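Local coordinates for protein cyclopropane mycolic acid synthase 3 (Mycobacterium tuberculosis, PDB 1L1E) that probably converts a double bond of alpha mycolic acids into a cyclopropane ring, with a methylene group transferred from S-adenosyl-L-methionine, at residues 28-33 against 75-80. Residues are numbered along the deposited sequence; the frame is centred on the assembly and turned at random.
Sequences DPTQTY and WGATMR. With SAH (S-adenosyl-L-homocysteine), chain D.
The indole of Trp-75 receives the side-chain amide of Gln-31 on one face, with OE1 3.5 Å above the ring plane and over its centre; amide and indole planes are only 24° apart. CG of Gln-31, anti to its own carbonyl carbon (chi1 -71°), starts a chain that runs extended to this perch, while NE2 is hydrogen-bonded to Asp-20. At the indole edge, CB of Tyr-33 comes within 4.2 Å of Trp-75 CZ3. Gln-31 O lies 3.3 Å from Trp-75 CE3, raised from the plane on the OE1 side. His-102 meets the indole edge-to-face, and NE1 bonds to Asn-98. Farther along, the methyl of Ala-77, in the first turn of helix 77-86, touches CB of Thr-30 and OG1 of Thr-32.

Polar links between residues 28-33 and 75-80 pass through water. One water joins Thr-30 O to Ala-77 N, a second Thr-30 O to Trp-75 O. A third accepts from Trp-75 N and is hydrogen-bonded to Gln-31 O and to OXT of S-adenosylhomocysteine. Tyr-33 N gives OXT a nearly straight bond (2.7 Å, 166°). Asp-28 OD2 accepts Thr-30 N, making an Asx turn, and also Thr-30 OG1; OD1 takes Thr-32 N. Residues 28-33 thus pack where the glycine-rich turn enters helix 77-86, consistent with a Rossmann-type methyltransferase, and neutral donors probably stabilise the charge on OXT.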
loop_
_atom_site.group_PDB
_atom_site.type_symbol
_atom_site.label_atom_id
_atom_site.label_comp_id
_atom_site.label_asym_id
_atom_site.label_seq_id
_atom_site.Cartn_x
_atom_site.Cartn_y
_atom_site.Cartn_z
ATOM N N ASP A 28 -5.088 10.763 -6.826
ATOM C CA ASP A 28 -4.520 12.104 -6.896
ATOM C C ASP A 28 -3.491 12.094 -8.049
ATOM O O ASP A 28 -3.244 11.046 -8.640
ATOM C CB ASP A 28 -3.838 12.445 -5.568
ATOM C CG ASP A 28 -2.563 11.667 -5.360
ATOM O OD1 ASP A 28 -2.630 10.426 -5.199
ATOM O OD2 ASP A 28 -1.489 12.302 -5.364
ATOM N N PRO A 29 -2.888 13.254 -8.382
ATOM C CA PRO A 29 -1.901 13.348 -9.465
ATOM C C PRO A 29 -0.709 12.393 -9.390
ATOM O O PRO A 29 -0.240 11.906 -10.414
ATOM C CB PRO A 29 -1.473 14.811 -9.413
ATOM C CG PRO A 29 -2.735 15.494 -9.005
ATOM C CD PRO A 29 -3.211 14.597 -7.871
ATOM N N THR A 30 -0.215 12.134 -8.186
ATOM C CA THR A 30 0.920 11.228 -8.014
ATOM C C THR A 30 0.491 9.779 -8.227
ATOM O O THR A 30 1.323 8.872 -8.245
ATOM C CB THR A 30 1.515 11.336 -6.596
ATOM O OG1 THR A 30 0.611 10.747 -5.653
ATOM C CG2 THR A 30 1.752 12.799 -6.226
ATOM N N GLN A 31 -0.811 9.564 -8.381
ATOM C CA GLN A 31 -1.350 8.219 -8.569
ATOM C C GLN A 31 -1.021 7.251 -7.419
ATOM O O GLN A 31 -0.736 6.072 -7.650
ATOM C CB GLN A 31 -0.873 7.619 -9.905
ATOM C CG GLN A 31 -1.506 8.254 -11.159
ATOM C CD GLN A 31 -1.614 7.270 -12.328
ATOM O OE1 GLN A 31 -2.420 6.331 -12.297
ATOM N NE2 GLN A 31 -0.788 7.476 -13.360
ATOM N N THR A 32 -1.060 7.742 -6.181
ATOM C CA THR A 32 -0.798 6.880 -5.029
ATOM C C THR A 32 -2.092 6.147 -4.742
ATOM O O THR A 32 -3.147 6.763 -4.653
ATOM C CB THR A 32 -0.367 7.689 -3.794
ATOM O OG1 THR A 32 0.898 8.285 -4.057
ATOM C CG2 THR A 32 -0.226 6.784 -2.563
ATOM N N TYR A 33 -1.999 4.828 -4.599
ATOM C CA TYR A 33 -3.167 3.977 -4.388
ATOM C C TYR A 33 -3.024 3.195 -3.092
ATOM O O TYR A 33 -2.763 1.992 -3.105
ATOM C CB TYR A 33 -3.276 3.013 -5.577
ATOM C CG TYR A 33 -4.524 2.171 -5.644
ATOM C CD1 TYR A 33 -4.497 0.911 -6.246
ATOM C CD2 TYR A 33 -5.738 2.639 -5.151
ATOM C CE1 TYR A 33 -5.651 0.136 -6.355
ATOM C CE2 TYR A 33 -6.898 1.876 -5.251
ATOM C CZ TYR A 33 -6.848 0.624 -5.855
ATOM O OH TYR A 33 -7.995 -0.140 -5.945
ATOM N N TRP A 75 2.598 3.254 -9.189
ATOM C CA TRP A 75 3.033 4.166 -10.235
ATOM C C TRP A 75 4.270 5.009 -9.941
ATOM O O TRP A 75 4.507 6.023 -10.598
ATOM C CB TRP A 75 1.865 5.047 -10.657
ATOM C CG TRP A 75 0.868 4.284 -11.478
ATOM C CD1 TRP A 75 0.928 4.039 -12.822
ATOM C CD2 TRP A 75 -0.331 3.663 -11.010
ATOM N NE1 TRP A 75 -0.165 3.310 -13.219
ATOM C CE2 TRP A 75 -0.956 3.063 -12.129
ATOM C CE3 TRP A 75 -0.942 3.552 -9.754
ATOM C CZ2 TRP A 75 -2.172 2.359 -12.029
ATOM C CZ3 TRP A 75 -2.150 2.853 -9.653
ATOM C CH2 TRP A 75 -2.750 2.267 -10.788
ATOM N N GLY A 76 5.042 4.594 -8.939
ATOM C CA GLY A 76 6.293 5.263 -8.621
ATOM C C GLY A 76 6.455 6.487 -7.735
ATOM O O GLY A 76 7.594 6.875 -7.493
ATOM N N ALA A 77 5.380 7.092 -7.239
ATOM C CA ALA A 77 5.516 8.294 -6.401
ATOM C C ALA A 77 6.470 8.156 -5.203
ATOM O O ALA A 77 7.179 9.113 -4.853
ATOM C CB ALA A 77 4.132 8.757 -5.901
ATOM N N THR A 78 6.487 6.979 -4.575
ATOM C CA THR A 78 7.339 6.760 -3.410
ATOM C C THR A 78 8.816 6.782 -3.800
ATOM O O THR A 78 9.641 7.426 -3.145
ATOM C CB THR A 78 7.011 5.407 -2.714
ATOM O OG1 THR A 78 5.628 5.375 -2.332
ATOM C CG2 THR A 78 7.871 5.224 -1.470
ATOM N N MET A 79 9.159 6.072 -4.867
ATOM C CA MET A 79 10.541 6.047 -5.300
ATOM C C MET A 79 10.961 7.428 -5.802
ATOM O O MET A 79 12.090 7.849 -5.570
ATOM C CB MET A 79 10.752 4.995 -6.388
ATOM C CG MET A 79 10.581 3.561 -5.897
ATOM S SD MET A 79 11.095 2.341 -7.130
ATOM C CE MET A 79 9.705 2.373 -8.197
ATOM N N ARG A 80 10.066 8.136 -6.488
ATOM C CA ARG A 80 10.437 9.466 -6.960
ATOM C C ARG A 80 10.749 10.354 -5.759
ATOM O O ARG A 80 11.733 11.086 -5.762
ATOM C CB ARG A 80 9.320 10.118 -7.778
ATOM C CG ARG A 80 9.806 11.403 -8.428
ATOM C CD ARG A 80 8.705 12.369 -8.785
ATOM N NE ARG A 80 9.303 13.567 -9.365
ATOM C CZ ARG A 80 9.725 13.650 -10.621
ATOM N NH1 ARG A 80 9.598 12.609 -11.434
ATOM N NH2 ARG A 80 10.302 14.763 -11.059
HETATM N N SAH D . 2.685 0.972 -3.181
HETATM C CA SAH D . 1.937 1.698 -4.209
HETATM C CB SAH D . 0.969 0.750 -4.951
HETATM C CG SAH D . -0.037 -0.015 -4.087
HETATM S SD SAH D . -1.129 -1.091 -5.029
HETATM C C SAH D . 1.137 2.853 -3.584
HETATM O O SAH D . 1.236 3.036 -2.367
HETATM O OXT SAH D . 0.404 3.535 -4.314
HETATM C "C5'" SAH D . -0.297 -2.703 -4.821
HETATM C "C4'" SAH D . 1.055 -2.832 -5.534
HETATM O "O4'" SAH D . 1.791 -4.018 -5.116
HETATM C "C3'" SAH D . 0.931 -2.958 -7.051
HETATM O "O3'" SAH D . 2.034 -2.232 -7.639
HETATM C "C2'" SAH D . 1.051 -4.439 -7.290
HETATM O "O2'" SAH D . 1.377 -4.738 -8.650
HETATM C "C1'" SAH D . 2.113 -4.800 -6.295
HETATM N N9 SAH D . 2.183 -6.239 -5.961
HETATM C C8 SAH D . 1.215 -7.116 -5.588
HETATM N N7 SAH D . 1.578 -8.332 -5.345
HETATM C C5 SAH D . 2.948 -8.288 -5.575
HETATM C C6 SAH D . 3.994 -9.265 -5.497
HETATM N N6 SAH D . 3.777 -10.540 -5.139
HETATM N N1 SAH D . 5.279 -8.860 -5.805
HETATM C C2 SAH D . 5.507 -7.573 -6.164
HETATM N N3 SAH D . 4.608 -6.573 -6.269
HETATM C C4 SAH D . 3.335 -7.003 -5.958
HETATM O O HOH W 1 2.719 6.436 -7.568
HETATM O O HOH W 2 3.817 8.710 -9.828
HETATM O O HOH W 3 1.075 4.181 -6.756
#